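Local coordinates for protein RNA 2'-o-ribose methyltransferase (Thermus thermophilus, PDB 1IPA) that probably methylates the 2'-hydroxyl of a ribose in RNA, as a member of the TrmH family of SPOUT methyltransferases built around a deep trefoil knot, at residues 132-137 and 164-169. Numbering follows the deposited sequence.
Sequences AVLRSA and GVVFSL
Leu-134, on helix 127-140, meets the loop between helix 156-161 and strand 171-174, a contact inside the knotted, Rossmann-like methyltransferase domain of the SPOUT class. Its side chain faces Val-166 and Leu-169, while its carbonyl O faces Val-165. No hydrogen bond joins the two segments; the contacts across this interface are made by apolar side chains and that one carbonyl. The packed side centres on Leu-134, whose branched end points at the loop while also resting on Val-145 of the neighbouring strand. Its side chain crosses that of Val-166, which is backed by Val-158 and Ile-159, at about a right angle. Leu-169 comes alongside, CG anti to the backbone N (chi1 -176°), and this torsion sends its CD2 methyl toward the helix. There CD2 lies 3.9 Å from CB of Ala-137 and 4.3 Å from CD2 of Leu-134. A small alanine suits this place, since Val-145 and, from helix 246-261, Leu-254 also touch it.

The other side is looser. Arg-135 runs extended away from the loop, its long polar chain suited to an exposed helix face, and Ser-168 is likewise exposed. The loop is shaped by a 3-10 turn at 165-167. Gly-164 precedes it with a positive phi of 87°, a backbone shape that glycine, with no side chain, adopts without clashing with the carbonyl O before it. Val-165 O then takes the N-H groups of both Ser-168 and Leu-169. The carbonyl O of Leu-134 is touched by two methyls, CG1 of Val-165 at 3.6 Å and CD2 of Leu-169 at 3.4 Å.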
loop_
_atom_site.group_PDB
_atom_site.type_symbol
_atom_site.label_atom_id
_atom_site.label_comp_id
_atom_site.label_asym_id
_atom_site.label_seq_id
_atom_site.Cartn_x
_atom_site.Cartn_y
_atom_site.Cartn_z
ATOM N N ALA A 132 -4.320 2.745 -0.020
ATOM C CA ALA A 132 -4.771 3.719 0.976
ATOM C C ALA A 132 -4.494 3.181 2.379
ATOM O O ALA A 132 -4.039 3.917 3.252
ATOM C CB ALA A 132 -6.279 4.027 0.798
ATOM N N VAL A 133 -4.762 1.894 2.585
ATOM C CA VAL A 133 -4.521 1.247 3.875
ATOM C C VAL A 133 -3.048 1.272 4.269
ATOM O O VAL A 133 -2.719 1.528 5.425
ATOM C CB VAL A 133 -4.993 -0.222 3.871
ATOM C CG1 VAL A 133 -4.573 -0.908 5.173
ATOM C CG2 VAL A 133 -6.504 -0.278 3.702
ATOM N N LEU A 134 -2.162 1.007 3.310
ATOM C CA LEU A 134 -0.714 1.018 3.574
ATOM C C LEU A 134 -0.242 2.410 3.963
ATOM O O LEU A 134 0.660 2.568 4.772
ATOM C CB LEU A 134 0.054 0.529 2.341
ATOM C CG LEU A 134 -0.293 -0.913 1.927
ATOM C CD1 LEU A 134 0.541 -1.331 0.737
ATOM C CD2 LEU A 134 -0.038 -1.860 3.085
ATOM N N ARG A 135 -0.874 3.417 3.381
ATOM C CA ARG A 135 -0.541 4.799 3.663
ATOM C C ARG A 135 -0.909 5.125 5.111
ATOM O O ARG A 135 -0.137 5.764 5.825
ATOM C CB ARG A 135 -1.302 5.703 2.697
ATOM C CG ARG A 135 -0.939 7.170 2.754
ATOM C CD ARG A 135 -1.709 7.890 1.670
ATOM N NE ARG A 135 -1.486 9.328 1.648
ATOM C CZ ARG A 135 -2.142 10.155 0.843
ATOM N NH1 ARG A 135 -3.056 9.675 0.003
ATOM N NH2 ARG A 135 -1.886 11.457 0.875
ATOM N N SER A 136 -2.088 4.683 5.543
ATOM C CA SER A 136 -2.527 4.920 6.920
ATOM C C SER A 136 -1.647 4.161 7.909
ATOM O O SER A 136 -1.303 4.682 8.960
ATOM C CB SER A 136 -3.981 4.481 7.117
ATOM O OG SER A 136 -4.871 5.383 6.496
ATOM N N ALA A 137 -1.294 2.926 7.570
ATOM C CA ALA A 137 -0.451 2.121 8.443
ATOM C C ALA A 137 0.962 2.720 8.558
ATOM O O ALA A 137 1.590 2.675 9.619
ATOM C CB ALA A 137 -0.382 0.708 7.921
ATOM N N GLY A 164 3.537 5.720 -2.736
ATOM C CA GLY A 164 4.876 5.153 -2.774
ATOM C C GLY A 164 5.354 4.414 -1.535
ATOM O O GLY A 164 6.428 3.802 -1.538
ATOM N N VAL A 165 4.557 4.468 -0.474
ATOM C CA VAL A 165 4.882 3.810 0.786
ATOM C C VAL A 165 5.053 2.294 0.646
ATOM O O VAL A 165 5.717 1.673 1.476
ATOM C CB VAL A 165 3.800 4.151 1.858
ATOM C CG1 VAL A 165 3.733 3.090 2.923
ATOM C CG2 VAL A 165 4.121 5.507 2.486
ATOM N N VAL A 166 4.469 1.709 -0.403
ATOM C CA VAL A 166 4.580 0.263 -0.633
ATOM C C VAL A 166 6.010 -0.220 -0.828
ATOM O O VAL A 166 6.304 -1.392 -0.605
ATOM C CB VAL A 166 3.791 -0.204 -1.879
ATOM C CG1 VAL A 166 2.335 -0.244 -1.575
ATOM C CG2 VAL A 166 4.064 0.723 -3.062
ATOM N N PHE A 167 6.887 0.682 -1.261
ATOM C CA PHE A 167 8.286 0.346 -1.502
ATOM C C PHE A 167 9.086 0.162 -0.214
ATOM O O PHE A 167 10.220 -0.308 -0.253
ATOM C CB PHE A 167 8.958 1.445 -2.346
ATOM C CG PHE A 167 8.287 1.694 -3.667
ATOM C CD1 PHE A 167 7.971 2.988 -4.064
ATOM C CD2 PHE A 167 7.955 0.637 -4.507
ATOM C CE1 PHE A 167 7.333 3.225 -5.265
ATOM C CE2 PHE A 167 7.312 0.868 -5.722
ATOM C CZ PHE A 167 7.000 2.158 -6.099
ATOM N N SER A 168 8.495 0.518 0.923
ATOM C CA SER A 168 9.200 0.425 2.198
ATOM C C SER A 168 8.457 -0.228 3.378
ATOM O O SER A 168 9.094 -0.760 4.285
ATOM C CB SER A 168 9.669 1.827 2.602
ATOM O OG SER A 168 8.591 2.753 2.584
ATOM N N LEU A 169 7.127 -0.189 3.379
ATOM C CA LEU A 169 6.356 -0.791 4.466
ATOM C C LEU A 169 6.215 -2.304 4.328
ATOM O O LEU A 169 5.648 -2.789 3.354
ATOM C CB LEU A 169 4.959 -0.175 4.538
ATOM C CG LEU A 169 4.120 -0.673 5.722
ATOM C CD1 LEU A 169 4.852 -0.366 7.020
ATOM C CD2 LEU A 169 2.748 -0.004 5.711
#